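Polysaccharide Lyase Family 6 (Bacteroides cellulosilyticus, PDB 6QPS) probably cleaves alginate by beta-elimination at mannuronic acid residues, as a calcium-binding family 6 polysaccharide lyase. Local coordinates at residues Ala109-Gly121 and Asp153-Ile166. Numbering follows the deposited sequence. Where two conformers were deposited one is given.
Sequences AWAIGHDMIDFQG and DEYWVGLRGTNNRI
F119 packs into the apolar interior against L159 and V157. Methyl CD2 of L159 sits over one ring face, 4.2 Å from the F119 ring centroid, while V157 CG1 reaches CE1; a broad, flat phenyl suits a place where two branched chains converge. Nearer the other end of the strands, the flexible thioether of M116 lays CE over the W156 indole, with SD oblique to its five-membered ring in a Met-aromatic contact.

Strands 115-118 and 155-159, on successive coils, pair in parallel, turning corners at M116-I117 and W156. M116 N donates almost straight to Y155 O (3.0 Å). Without a side chain, G158 leaves room for D118, since a CB would crowd OD1.

On the outer face, H114, its CG anti to the backbone N (chi1 -171°), swings its CE1 edge across to the Y155 ring, planes 54° apart. Its ND1 donates to D115 OD1 (2.7 Å), fixing the imidazole's rotation, and one water links NE2 to D153 OD2 and Y155 OH, which also bonds R216.

R160 grips D118 in a bidentate salt bridge: NE points straight at the syn lone pair of OD1 (2.8 Å), NH2 meets OD2 at a tilt, and the planes lie 40° apart. Q120, held chiefly by G124, lays NE2 over the guanidinium. A methionine in place of R160 would probably leave buried D118 without its countercharge.

Such coil stacking characterises the right-handed parallel beta-helix of family 6 lyases.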
loop_
_atom_site.group_PDB
_atom_site.type_symbol
_atom_site.label_atom_id
_atom_site.label_comp_id
_atom_site.label_asym_id
_atom_site.label_seq_id
_atom_site.Cartn_x
_atom_site.Cartn_y
_atom_site.Cartn_z
ATOM N N ALA A 109 -8.373 -20.397 2.701
ATOM C CA ALA A 109 -7.228 -21.048 2.073
ATOM C C ALA A 109 -5.970 -20.502 2.737
ATOM O O ALA A 109 -6.020 -19.506 3.459
ATOM C CB ALA A 109 -7.191 -20.701 0.582
ATOM N N TRP A 110 -4.838 -21.174 2.525
ATOM C CA TRP A 110 -3.595 -20.683 3.107
ATOM C C TRP A 110 -2.400 -21.281 2.373
ATOM O O TRP A 110 -2.511 -22.294 1.675
ATOM C CB TRP A 110 -3.493 -21.002 4.607
ATOM C CG TRP A 110 -3.533 -22.473 4.920
ATOM C CD1 TRP A 110 -2.474 -23.322 4.954
ATOM C CD2 TRP A 110 -4.686 -23.257 5.244
ATOM N NE1 TRP A 110 -2.888 -24.592 5.264
ATOM C CE2 TRP A 110 -4.242 -24.582 5.458
ATOM C CE3 TRP A 110 -6.044 -22.968 5.387
ATOM C CZ2 TRP A 110 -5.112 -25.616 5.806
ATOM C CZ3 TRP A 110 -6.906 -23.999 5.735
ATOM C CH2 TRP A 110 -6.436 -25.304 5.931
ATOM N N ALA A 111 -1.249 -20.642 2.569
ATOM C CA ALA A 111 -0.031 -21.045 1.880
ATOM C C ALA A 111 0.541 -22.336 2.437
ATOM O O ALA A 111 0.646 -22.526 3.656
ATOM C CB ALA A 111 1.023 -19.957 2.019
ATOM N N ILE A 112 0.944 -23.226 1.525
ATOM C CA ILE A 112 1.698 -24.410 1.922
ATOM C C ILE A 112 3.000 -24.005 2.591
ATOM O O ILE A 112 3.344 -24.496 3.673
ATOM C CB ILE A 112 1.905 -25.358 0.724
ATOM C CG1 ILE A 112 0.577 -26.074 0.419
ATOM C CG2 ILE A 112 3.000 -26.391 1.058
ATOM C CD1 ILE A 112 0.607 -26.903 -0.848
ATOM N N GLY A 113 3.738 -23.102 1.964
ATOM C CA GLY A 113 4.921 -22.538 2.580
ATOM C C GLY A 113 4.770 -21.051 2.859
ATOM O O GLY A 113 3.926 -20.649 3.661
ATOM N N HIS A 114 5.600 -20.230 2.214
ATOM C CA HIS A 114 5.666 -18.798 2.500
ATOM C C HIS A 114 4.694 -17.976 1.674
ATOM O O HIS A 114 4.278 -16.913 2.133
ATOM C CB HIS A 114 7.097 -18.290 2.223
ATOM C CG HIS A 114 7.356 -16.885 2.690
ATOM N ND1 HIS A 114 7.127 -15.777 1.902
ATOM C CD2 HIS A 114 7.836 -16.413 3.866
ATOM C CE1 HIS A 114 7.436 -14.683 2.579
ATOM N NE2 HIS A 114 7.880 -15.042 3.770
ATOM N N ASP A 115 4.335 -18.425 0.468
ATOM C CA ASP A 115 3.664 -17.578 -0.520
ATOM C C ASP A 115 2.419 -18.278 -1.047
ATOM O O ASP A 115 2.516 -19.315 -1.708
ATOM C CB ASP A 115 4.628 -17.234 -1.667
ATOM C CG ASP A 115 5.940 -16.679 -1.163
ATOM O OD1 ASP A 115 5.897 -15.637 -0.486
ATOM O OD2 ASP A 115 6.999 -17.308 -1.407
ATOM N N MET A 116 1.246 -17.696 -0.796
ATOM C CA MET A 116 0.010 -18.347 -1.212
ATOM C C MET A 116 -0.203 -18.233 -2.719
ATOM O O MET A 116 -0.438 -19.244 -3.395
ATOM C CB MET A 116 -1.184 -17.786 -0.447
ATOM C CG MET A 116 -2.445 -18.623 -0.629
ATOM S SD MET A 116 -3.857 -18.084 0.372
ATOM C CE MET A 116 -4.358 -16.618 -0.522
ATOM N N ILE A 117 -0.138 -17.011 -3.256
ATOM C CA ILE A 117 -0.308 -16.711 -4.684
ATOM C C ILE A 117 0.918 -15.902 -5.122
ATOM O O ILE A 117 1.211 -14.848 -4.538
ATOM C CB ILE A 117 -1.592 -15.907 -4.960
ATOM C CG1 ILE A 117 -2.829 -16.654 -4.454
ATOM C CG2 ILE A 117 -1.706 -15.560 -6.450
ATOM C CD1 ILE A 117 -4.126 -15.830 -4.564
ATOM N N ASP A 118 1.622 -16.377 -6.155
ATOM C CA ASP A 118 2.897 -15.799 -6.591
ATOM C C ASP A 118 2.901 -15.707 -8.113
ATOM O O ASP A 118 2.463 -16.638 -8.798
ATOM C CB ASP A 118 4.060 -16.667 -6.081
ATOM C CG ASP A 118 5.391 -15.941 -6.015
ATOM O OD1 ASP A 118 5.478 -14.734 -6.332
ATOM O OD2 ASP A 118 6.370 -16.626 -5.647
ATOM N N PHE A 119 3.428 -14.600 -8.626
ATOM C CA PHE A 119 3.469 -14.300 -10.065
ATOM C C PHE A 119 4.805 -14.715 -10.712
ATOM O O PHE A 119 5.324 -14.042 -11.621
ATOM C CB PHE A 119 3.150 -12.817 -10.300
ATOM C CG PHE A 119 1.654 -12.474 -10.237
ATOM C CD1 PHE A 119 0.953 -12.513 -9.034
ATOM C CD2 PHE A 119 0.953 -12.082 -11.373
ATOM C CE1 PHE A 119 -0.411 -12.197 -8.987
ATOM C CE2 PHE A 119 -0.418 -11.749 -11.304
ATOM C CZ PHE A 119 -1.085 -11.833 -10.108
ATOM N N GLN A 120 5.334 -15.858 -10.278
ATOM C CA GLN A 120 6.552 -16.446 -10.807
ATOM C C GLN A 120 6.428 -17.962 -10.710
ATOM O O GLN A 120 5.857 -18.489 -9.745
ATOM C CB GLN A 120 7.763 -15.967 -9.982
ATOM C CG GLN A 120 9.100 -16.573 -10.341
ATOM C CD GLN A 120 10.226 -16.072 -9.459
ATOM O OE1 GLN A 120 11.154 -15.437 -9.932
ATOM N NE2 GLN A 120 10.162 -16.401 -8.175
ATOM N N GLY A 121 6.946 -18.658 -11.715
ATOM C CA GLY A 121 7.121 -20.093 -11.645
ATOM C C GLY A 121 8.464 -20.421 -11.041
ATOM O O GLY A 121 8.743 -20.026 -9.902
ATOM N N ASP A 153 4.824 -17.096 9.182
ATOM C CA ASP A 153 4.829 -16.016 8.207
ATOM C C ASP A 153 4.299 -16.547 6.890
ATOM O O ASP A 153 4.766 -17.580 6.397
ATOM C CB ASP A 153 6.275 -15.555 8.006
ATOM C CG ASP A 153 6.405 -14.072 7.806
ATOM O OD1 ASP A 153 5.386 -13.356 7.860
ATOM O OD2 ASP A 153 7.552 -13.622 7.598
ATOM N N GLU A 154 3.341 -15.840 6.310
ATOM C CA GLU A 154 2.873 -16.189 4.973
ATOM C C GLU A 154 2.394 -14.928 4.267
ATOM O O GLU A 154 1.813 -14.040 4.899
ATOM C CB GLU A 154 1.776 -17.277 4.961
ATOM C CG GLU A 154 0.501 -16.919 5.711
ATOM C CD GLU A 154 -0.452 -18.099 5.919
ATOM O OE1 GLU A 154 -0.172 -19.232 5.446
ATOM O OE2 GLU A 154 -1.497 -17.878 6.564
ATOM N N TYR A 155 2.686 -14.826 2.970
ATOM C CA TYR A 155 2.325 -13.658 2.181
ATOM C C TYR A 155 1.191 -14.040 1.241
ATOM O O TYR A 155 1.261 -15.078 0.574
ATOM C CB TYR A 155 3.520 -13.166 1.341
ATOM C CG TYR A 155 4.680 -12.511 2.066
ATOM C CD1 TYR A 155 4.850 -12.599 3.439
ATOM C CD2 TYR A 155 5.621 -11.789 1.340
ATOM C CE1 TYR A 155 5.922 -11.973 4.077
ATOM C CE2 TYR A 155 6.677 -11.181 1.948
ATOM C CZ TYR A 155 6.860 -11.279 3.313
ATOM O OH TYR A 155 7.947 -10.687 3.922
ATOM N N TRP A 156 0.174 -13.186 1.107
ATOM C CA TRP A 156 -0.988 -13.558 0.296
ATOM C C TRP A 156 -0.698 -13.487 -1.207
ATOM O O TRP A 156 -0.887 -14.472 -1.929
ATOM C CB TRP A 156 -2.218 -12.735 0.692
ATOM C CG TRP A 156 -2.899 -13.283 1.943
ATOM C CD1 TRP A 156 -2.527 -14.390 2.671
ATOM C CD2 TRP A 156 -4.056 -12.747 2.598
ATOM N NE1 TRP A 156 -3.367 -14.549 3.745
ATOM C CE2 TRP A 156 -4.333 -13.575 3.697
ATOM C CE3 TRP A 156 -4.881 -11.646 2.361
ATOM C CZ2 TRP A 156 -5.401 -13.334 4.553
ATOM C CZ3 TRP A 156 -5.969 -11.434 3.196
ATOM C CH2 TRP A 156 -6.211 -12.264 4.273
ATOM N N VAL A 157 -0.237 -12.333 -1.687
ATOM C CA VAL A 157 0.019 -12.094 -3.109
ATOM C C VAL A 157 1.431 -11.537 -3.291
ATOM O O VAL A 157 1.809 -10.550 -2.651
ATOM C CB VAL A 157 -1.016 -11.124 -3.712
ATOM C CG1 VAL A 157 -0.755 -10.920 -5.203
ATOM C CG2 VAL A 157 -2.420 -11.612 -3.473
ATOM N N GLY A 158 2.214 -12.197 -4.147
ATOM C CA GLY A 158 3.533 -11.718 -4.512
ATOM C C GLY A 158 3.600 -11.308 -5.974
ATOM O O GLY A 158 3.478 -12.147 -6.877
ATOM N N LEU A 159 3.767 -10.016 -6.220
ATOM C CA LEU A 159 3.975 -9.544 -7.578
ATOM C C LEU A 159 5.440 -9.698 -7.986
ATOM O O LEU A 159 6.362 -9.396 -7.208
ATOM C CB LEU A 159 3.533 -8.083 -7.667
ATOM C CG LEU A 159 2.039 -7.800 -7.839
ATOM C CD1 LEU A 159 1.697 -6.324 -7.666
ATOM C CD2 LEU A 159 1.586 -8.252 -9.254
ATOM N N ARG A 160 5.637 -10.207 -9.207
ATOM C CA ARG A 160 6.930 -10.399 -9.861
ATOM C C ARG A 160 6.754 -9.958 -11.310
ATOM O O ARG A 160 5.636 -9.720 -11.761
ATOM C CB ARG A 160 7.337 -11.885 -9.867
ATOM C CG ARG A 160 7.119 -12.625 -8.528
ATOM C CD ARG A 160 8.367 -12.880 -7.785
ATOM N NE ARG A 160 8.113 -13.748 -6.638
ATOM C CZ ARG A 160 9.011 -14.059 -5.714
ATOM N NH1 ARG A 160 10.243 -13.567 -5.765
ATOM N NH2 ARG A 160 8.650 -14.869 -4.714
ATOM N N GLY A 161 7.841 -9.950 -12.074
ATOM C CA GLY A 161 7.709 -9.699 -13.506
ATOM C C GLY A 161 7.432 -8.238 -13.829
ATOM O O GLY A 161 7.980 -7.314 -13.225
ATOM N N THR A 162 6.608 -8.024 -14.857
ATOM C CA THR A 162 6.347 -6.692 -15.387
ATOM C C THR A 162 4.887 -6.573 -15.822
ATOM O O THR A 162 4.251 -7.549 -16.243
ATOM C CB THR A 162 7.256 -6.357 -16.602
ATOM O OG1 THR A 162 7.049 -7.338 -17.627
ATOM C CG2 THR A 162 8.728 -6.327 -16.229
ATOM N N ASN A 163 4.369 -5.351 -15.723
ATOM C CA ASN A 163 3.095 -4.981 -16.319
ATOM C C ASN A 163 1.944 -5.833 -15.808
ATOM O O ASN A 163 1.003 -6.106 -16.554
ATOM C CB ASN A 163 3.141 -5.065 -17.851
ATOM C CG ASN A 163 4.242 -4.218 -18.453
ATOM O OD1 ASN A 163 5.279 -4.735 -18.885
ATOM N ND2 ASN A 163 4.031 -2.908 -18.475
ATOM N N ASN A 164 1.967 -6.249 -14.546
ATOM C CA ASN A 164 0.848 -6.978 -13.965
ATOM C C ASN A 164 -0.068 -6.006 -13.229
ATOM O O ASN A 164 0.290 -4.851 -12.973
ATOM C CB ASN A 164 1.367 -8.080 -13.043
ATOM C CG ASN A 164 2.169 -9.132 -13.815
ATOM O OD1 ASN A 164 1.770 -9.551 -14.908
ATOM N ND2 ASN A 164 3.291 -9.571 -13.248
ATOM N N ARG A 165 -1.284 -6.469 -12.946
ATOM C CA ARG A 165 -2.318 -5.617 -12.373
ATOM C C ARG A 165 -3.148 -6.382 -11.350
ATOM O O ARG A 165 -3.585 -7.513 -11.604
ATOM C CB ARG A 165 -3.232 -5.052 -13.477
ATOM C CG ARG A 165 -4.328 -4.079 -12.975
ATOM C CD ARG A 165 -5.062 -3.440 -14.164
ATOM N NE ARG A 165 -6.120 -2.569 -13.659
ATOM C CZ ARG A 165 -7.285 -2.350 -14.250
ATOM N NH1 ARG A 165 -7.555 -2.903 -15.420
ATOM N NH2 ARG A 165 -8.200 -1.601 -13.638
ATOM N N ILE A 166 -3.358 -5.756 -10.195
ATOM C CA ILE A 166 -4.294 -6.215 -9.168
ATOM C C ILE A 166 -5.356 -5.120 -9.025
ATOM O O ILE A 166 -5.024 -3.996 -8.626
ATOM C CB ILE A 166 -3.588 -6.414 -7.813
ATOM C CG1 ILE A 166 -2.337 -7.299 -7.939
ATOM C CG2 ILE A 166 -4.566 -6.966 -6.769
ATOM C CD1 ILE A 166 -2.587 -8.702 -8.369
HETATM O O HOH W 1 8.957 -12.986 5.415
HETATM O O HOH W 2 2.408 -14.664 -2.046
#